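Local coordinates for conserved protein (Methanothermobacter thermautotrophicus, PDB 1I36) that is of unknown function but binds NADP and resembles the 3-hydroxyacid dehydrogenases in structure, which suggests an oxidoreductase role, at the interface of chains A and B. Coordinates in Å, arbitrary orientation; residue numbers count along the deposited sequence, not the author numbering. Chains: chain A/B, Conserved hypothetical protein MTH1747.

Three patches, mostly helix on helix, are described on one two-fold dimer interface. Their C-alpha centres lie about 16 Å apart for contacts 1 and 2, 16 Å for contacts 1 and 3, and 14 Å for contacts 2 and 3. The long helix 154-182 serves all three. Helix 186-197 of chain B serves contacts 2 and 3. Helix 238-249 of chain A meets its counterpart in contact 1, and contact 3 adds the segment just ahead of it. Each patch has a twin. Contacts 1 and 3 are mainly apolar, contact 2 partly polar. With the interchain disulfide reported at Cys241, they suggest a stable dimer.

Contact 1: the interface of chains A and B. Residues chain A 172, 238, 241-242; chain B 168, 238, 242.
B:Met238 sets CG anti to its carbonyl carbon, and its side chain then bends at chi2 (-56°) and chi3 (-53°). The folded thioether is thereby pressed against A:Cys241, A:Leu172 and A:Met238. This is an apolar helix-helix patch of the dimer, built from helix 238-249 of chain A, its counterpart in chain B and the long helices 154-182. The sulfur SD of B:Met238 lies 3.6 Å from CB of A:Cys241. The methyl CE of B:Met238 also lies near that CB, and reaches CD2 of A:Leu172 at 3.6 Å. These two side chains cross at about a right angle. A:Ile242 adds CG1 to the same methyl, at 3.9 Å from CE of B:Met238.

A:Met238 is folded in a similar way. It meets B:Met238 methyl to methyl, with the two CE atoms 3.8 Å apart and the side chains again crosswise. Its CE also touches CG1 of B:Ile242, as the two-fold relation between the chains leads one to expect. The two bent methionines pack against each other between the helices. An interchain disulfide is reported at Cys241, so A:Cys241 probably also takes part in a covalent link between chains.

The two branches of A:Leu172 go to different partners. CD2 packs on B:Met238 and on CD1 of B:Ile242. CD1 of A:Leu172 lies 3.5 Å from the carbonyl carbon C of B:Gly168.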
loop_
_atom_site.group_PDB
_atom_site.type_symbol
_atom_site.label_atom_id
_atom_site.label_comp_id
_atom_site.label_asym_id
_atom_site.label_seq_id
_atom_site.Cartn_x
_atom_site.Cartn_y
_atom_site.Cartn_z
ATOM N N LEU A 172 2.663 -3.250 6.234
ATOM C CA LEU A 172 2.742 -4.298 5.209
ATOM C C LEU A 172 4.162 -4.334 4.644
ATOM O O LEU A 172 4.753 -5.412 4.457
ATOM C CB LEU A 172 1.743 -4.038 4.077
ATOM C CG LEU A 172 0.255 -4.198 4.400
ATOM C CD1 LEU A 172 -0.599 -3.550 3.296
ATOM C CD2 LEU A 172 -0.132 -5.695 4.554
ATOM N N MET A 238 -8.462 -4.889 9.033
ATOM C CA MET A 238 -7.026 -4.632 8.946
ATOM C C MET A 238 -6.308 -3.972 10.139
ATOM O O MET A 238 -5.182 -4.353 10.475
ATOM C CB MET A 238 -6.709 -3.874 7.640
ATOM C CG MET A 238 -7.110 -4.595 6.351
ATOM S SD MET A 238 -6.078 -6.071 6.037
ATOM C CE MET A 238 -4.594 -5.310 5.458
ATOM N N CYS A 241 -4.345 -6.384 12.770
ATOM C CA CYS A 241 -3.022 -6.885 12.391
ATOM C C CYS A 241 -2.009 -5.756 12.333
ATOM O O CYS A 241 -0.881 -5.898 12.819
ATOM C CB CYS A 241 -3.101 -7.617 11.051
ATOM S SG CYS A 241 -4.131 -9.135 11.099
ATOM N N ILE A 242 -2.418 -4.609 11.782
ATOM C CA ILE A 242 -1.525 -3.457 11.683
ATOM C C ILE A 242 -1.057 -3.042 13.080
ATOM O O ILE A 242 0.120 -2.736 13.275
ATOM C CB ILE A 242 -2.199 -2.265 10.942
ATOM C CG1 ILE A 242 -2.436 -2.611 9.465
ATOM C CG2 ILE A 242 -1.330 -1.014 11.010
ATOM C CD1 ILE A 242 -3.414 -1.640 8.773
ATOM N N GLY B 168 -1.751 -7.394 -0.109
ATOM C CA GLY B 168 -2.058 -6.749 1.152
ATOM C C GLY B 168 -2.500 -5.305 0.911
ATOM O O GLY B 168 -3.480 -4.861 1.489
ATOM N N MET B 238 0.245 -10.030 9.214
ATOM C CA MET B 238 -0.689 -9.507 8.218
ATOM C C MET B 238 -1.566 -10.444 7.398
ATOM O O MET B 238 -2.738 -10.128 7.142
ATOM C CB MET B 238 0.024 -8.529 7.270
ATOM C CG MET B 238 0.704 -7.340 7.953
ATOM S SD MET B 238 -0.460 -6.386 8.966
ATOM C CE MET B 238 -1.726 -6.086 7.798
ATOM N N ILE B 242 -5.648 -9.976 5.899
ATOM C CA ILE B 242 -5.798 -9.886 4.449
ATOM C C ILE B 242 -6.747 -10.959 3.946
ATOM O O ILE B 242 -7.627 -10.697 3.120
ATOM C CB ILE B 242 -4.411 -10.015 3.732
ATOM C CG1 ILE B 242 -3.505 -8.837 4.133
ATOM C CG2 ILE B 242 -4.609 -9.964 2.213
ATOM C CD1 ILE B 242 -2.022 -9.078 3.826
#

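Contact 2: the interface of chains A and B. Residues chain A 162, 165-166, 208; chain B 192-193, 196-197.
A:Tyr165 and B:Leu193 form the tight part of this helix-helix contact. It belongs to the helical region of a protein that resembles the 3-hydroxyacid dehydrogenases. Helix 154-182 of chain A packs here on helix 186-197 of chain B. CG of A:Tyr165 is anti to the backbone N (chi1 180°), which directs the ring toward B:Leu193. CD1 of B:Leu193 sits over one ring face, 4.1 Å above the ring plane of A:Tyr165 and displaced from the ring centre toward its edge. The other branch of B:Leu193, CD2, lies 3.6 Å from CD1 of A:Tyr165 and also touches CG of A:Arg162. The side chains of A:Arg162 and B:Leu193 run alongside each other, pointing opposite ways. Further out, A:Arg162 crosses B:Met192 at about a right angle. Its guanidinium has O of B:Met192 at its edge, in plane, but NH1 of A:Arg162 is 3.9 Å from that O.

The other end is looser and more polar. B:Glu197 and A:Arg208 are poorly ordered there. Their salt bridge is weakly defined, with NH2 of A:Arg208 3.5 Å from OE2 of B:Glu197. As modelled, the same carboxylate stands nearly upright to the tyrosine ring, at its edge (planes 87° apart). Water 1 links the two groups: it is 2.7 Å from the phenol OH of A:Tyr165 and 2.8 Å from OE1 of B:Glu197. On the chain A helix, OG1 of A:Thr166 donates a hydrogen bond to O of A:Arg162.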
loop_
_atom_site.group_PDB
_atom_site.type_symbol
_atom_site.label_atom_id
_atom_site.label_comp_id
_atom_site.label_asym_id
_atom_site.label_seq_id
_atom_site.Cartn_x
_atom_site.Cartn_y
_atom_site.Cartn_z
ATOM N N ARG A 162 -6.964 8.559 5.179
ATOM C CA ARG A 162 -5.648 8.668 4.558
ATOM C C ARG A 162 -4.605 8.112 5.512
ATOM O O ARG A 162 -3.668 7.411 5.098
ATOM C CB ARG A 162 -5.291 10.121 4.219
ATOM C CG ARG A 162 -3.898 10.231 3.557
ATOM C CD ARG A 162 -3.541 11.604 3.012
ATOM N NE ARG A 162 -2.746 12.375 3.967
ATOM C CZ ARG A 162 -2.127 13.524 3.688
ATOM N NH1 ARG A 162 -2.184 14.054 2.467
ATOM N NH2 ARG A 162 -1.528 14.198 4.668
ATOM N N TYR A 165 -4.703 4.293 5.711
ATOM C CA TYR A 165 -4.069 3.664 4.545
ATOM C C TYR A 165 -2.542 3.745 4.614
ATOM O O TYR A 165 -1.848 2.710 4.567
ATOM C CB TYR A 165 -4.574 4.303 3.243
ATOM C CG TYR A 165 -3.951 3.697 2.002
ATOM C CD1 TYR A 165 -2.834 4.271 1.415
ATOM C CD2 TYR A 165 -4.478 2.542 1.430
ATOM C CE1 TYR A 165 -2.247 3.714 0.277
ATOM C CE2 TYR A 165 -3.898 1.965 0.283
ATOM C CZ TYR A 165 -2.790 2.556 -0.281
ATOM O OH TYR A 165 -2.189 2.009 -1.398
ATOM N N THR A 166 -2.013 4.949 4.803
ATOM C CA THR A 166 -0.561 5.123 4.852
ATOM C C THR A 166 0.124 4.365 5.988
ATOM O O THR A 166 1.241 3.844 5.807
ATOM C CB THR A 166 -0.131 6.614 4.815
ATOM O OG1 THR A 166 -0.583 7.273 5.993
ATOM C CG2 THR A 166 -0.728 7.310 3.584
ATOM N N ARG A 208 9.742 5.832 4.679
ATOM C CA ARG A 208 8.494 5.518 5.373
ATOM C C ARG A 208 8.775 4.477 6.460
ATOM O O ARG A 208 8.243 4.550 7.565
ATOM C CB ARG A 208 7.458 4.980 4.363
ATOM C CG ARG A 208 6.648 3.749 4.839
ATOM C CD ARG A 208 5.753 3.154 3.745
ATOM N NE ARG A 208 4.560 3.956 3.466
ATOM C CZ ARG A 208 4.331 4.590 2.316
ATOM N NH1 ARG A 208 5.225 4.519 1.334
ATOM N NH2 ARG A 208 3.202 5.274 2.136
ATOM N N MET B 192 -6.665 12.544 -2.044
ATOM C CA MET B 192 -5.706 12.899 -0.989
ATOM C C MET B 192 -4.542 11.929 -1.052
ATOM O O MET B 192 -3.407 12.294 -0.767
ATOM C CB MET B 192 -6.333 12.857 0.414
ATOM C CG MET B 192 -7.369 13.943 0.690
ATOM S SD MET B 192 -6.831 15.602 0.286
ATOM C CE MET B 192 -5.638 15.898 1.486
ATOM N N LEU B 193 -4.835 10.692 -1.442
ATOM C CA LEU B 193 -3.820 9.658 -1.564
ATOM C C LEU B 193 -2.857 9.937 -2.729
ATOM O O LEU B 193 -1.642 9.750 -2.587
ATOM C CB LEU B 193 -4.471 8.277 -1.719
ATOM C CG LEU B 193 -5.049 7.742 -0.400
ATOM C CD1 LEU B 193 -5.742 6.434 -0.606
ATOM C CD2 LEU B 193 -3.928 7.617 0.620
ATOM N N THR B 196 0.407 11.663 -1.868
ATOM C CA THR B 196 1.566 11.019 -1.251
ATOM C C THR B 196 1.897 9.595 -1.733
ATOM O O THR B 196 2.867 8.994 -1.270
ATOM C CB THR B 196 1.411 11.024 0.294
ATOM O OG1 THR B 196 2.662 10.694 0.914
ATOM C CG2 THR B 196 0.328 10.037 0.735
ATOM N N GLU B 197 1.114 9.066 -2.670
ATOM C CA GLU B 197 1.354 7.721 -3.187
ATOM C C GLU B 197 1.804 7.729 -4.650
ATOM O O GLU B 197 2.075 6.669 -5.231
ATOM C CB GLU B 197 0.100 6.855 -3.037
ATOM C CG GLU B 197 -0.490 6.795 -1.621
ATOM C CD GLU B 197 0.492 6.295 -0.578
ATOM O OE1 GLU B 197 0.946 5.130 -0.681
ATOM O OE2 GLU B 197 0.805 7.068 0.348
HETATM O O HOH W 1 0.379 2.637 -1.892
#

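Contact 3: the interface of chains A and B. Residues chain A 161, 230, 233-234; chain B 176, 178-180, 189.
A:Leu161 inserts its side chain between B:Thr176, B:Ala179, B:Ala180 and B:Val189. The patch is mainly apolar packing of helices in the dimer, with a loop of chain A. Helices 154-182 and 186-197 of chain B receive the leucine. CB of A:Leu161 starts beside CG2 of B:Val189, at 4.0 Å. Its chi1 (-71°) points CG into the partner, and chi2 (168°) sends CD1 and CD2 to different groups. CD1 of A:Leu161 rests on B:Ala180, 3.8 Å from its CA and also near its CB. It also meets CG2 of B:Val189, whose side chain crosses the leucine at about a right angle. The CD2 branch turns toward the preceding helix turn. CD2 of A:Leu161 lies 3.8 Å from O of B:Thr176 and near CB of B:Ala179.

B:Ala179 is the second focus. Its small CB fits among several chain A groups and is 3.7 Å from CD2 of A:Leu230. CG1 of A:Val233 and CD1 of A:Ile234 reach the same methyl. CG2 of A:Ile234 packs on CA of B:Ala179 at 3.8 Å. These valine and isoleucine contacts come from the loop segment that precedes helix 238-249. CG2 of A:Val233 lies 3.7 Å from the carbonyl O of B:Ala179.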
loop_
_atom_site.group_PDB
_atom_site.type_symbol
_atom_site.label_atom_id
_atom_site.label_comp_id
_atom_site.label_asym_id
_atom_site.label_seq_id
_atom_site.Cartn_x
_atom_site.Cartn_y
_atom_site.Cartn_z
ATOM N N LEU A 161 -8.941 8.426 7.180
ATOM C CA LEU A 161 -8.856 7.382 6.153
ATOM C C LEU A 161 -7.503 7.375 5.459
ATOM O O LEU A 161 -6.933 6.300 5.212
ATOM C CB LEU A 161 -9.998 7.516 5.154
ATOM C CG LEU A 161 -11.324 7.110 5.813
ATOM C CD1 LEU A 161 -12.505 7.512 4.950
ATOM C CD2 LEU A 161 -11.334 5.605 6.062
ATOM N N LEU A 230 -12.531 4.147 12.396
ATOM C CA LEU A 230 -13.069 3.270 11.377
ATOM C C LEU A 230 -14.292 2.514 11.899
ATOM O O LEU A 230 -15.218 2.239 11.139
ATOM C CB LEU A 230 -12.017 2.247 10.929
ATOM C CG LEU A 230 -11.066 2.630 9.813
ATOM C CD1 LEU A 230 -10.149 1.416 9.553
ATOM C CD2 LEU A 230 -11.897 2.990 8.539
ATOM N N VAL A 233 -17.866 3.702 11.338
ATOM C CA VAL A 233 -18.463 3.526 10.014
ATOM C C VAL A 233 -18.589 2.084 9.498
ATOM O O VAL A 233 -19.573 1.748 8.824
ATOM C CB VAL A 233 -17.740 4.477 8.987
ATOM C CG1 VAL A 233 -16.277 4.353 9.100
ATOM C CG2 VAL A 233 -18.166 4.202 7.578
ATOM N N ILE A 234 -17.603 1.233 9.785
ATOM C CA ILE A 234 -17.639 -0.174 9.332
ATOM C C ILE A 234 -17.168 -1.107 10.467
ATOM O O ILE A 234 -16.958 -0.663 11.590
ATOM C CB ILE A 234 -16.670 -0.401 8.117
ATOM C CG1 ILE A 234 -15.228 -0.081 8.520
ATOM C CG2 ILE A 234 -17.019 0.520 6.962
ATOM C CD1 ILE A 234 -14.135 -0.540 7.497
ATOM N N THR B 176 -10.320 0.634 3.197
ATOM C CA THR B 176 -10.275 2.088 3.270
ATOM C C THR B 176 -11.381 2.719 2.413
ATOM O O THR B 176 -12.115 3.588 2.892
ATOM C CB THR B 176 -8.917 2.623 2.805
ATOM O OG1 THR B 176 -7.912 2.092 3.663
ATOM C CG2 THR B 176 -8.871 4.155 2.910
ATOM N N THR B 178 -14.166 1.271 1.257
ATOM C CA THR B 178 -15.534 0.901 1.597
ATOM C C THR B 178 -16.019 1.829 2.694
ATOM O O THR B 178 -17.194 2.190 2.741
ATOM C CB THR B 178 -15.717 -0.600 2.005
ATOM O OG1 THR B 178 -14.966 -0.904 3.191
ATOM C CG2 THR B 178 -15.253 -1.495 0.903
ATOM N N ALA B 179 -15.119 2.203 3.597
ATOM C CA ALA B 179 -15.488 3.135 4.669
ATOM C C ALA B 179 -15.735 4.511 4.041
ATOM O O ALA B 179 -16.735 5.165 4.331
ATOM C CB ALA B 179 -14.373 3.201 5.741
ATOM N N ALA B 180 -14.864 4.916 3.114
ATOM C CA ALA B 180 -14.999 6.199 2.447
ATOM C C ALA B 180 -16.323 6.222 1.687
ATOM O O ALA B 180 -17.026 7.236 1.695
ATOM C CB ALA B 180 -13.854 6.408 1.478
ATOM N N VAL B 189 -10.931 10.738 -0.892
ATOM C CA VAL B 189 -9.865 9.931 -0.285
ATOM C C VAL B 189 -8.835 9.569 -1.367
ATOM O O VAL B 189 -7.637 9.752 -1.162
ATOM C CB VAL B 189 -10.398 8.664 0.446
ATOM C CG1 VAL B 189 -9.240 7.764 0.849
ATOM C CG2 VAL B 189 -11.143 9.084 1.695
#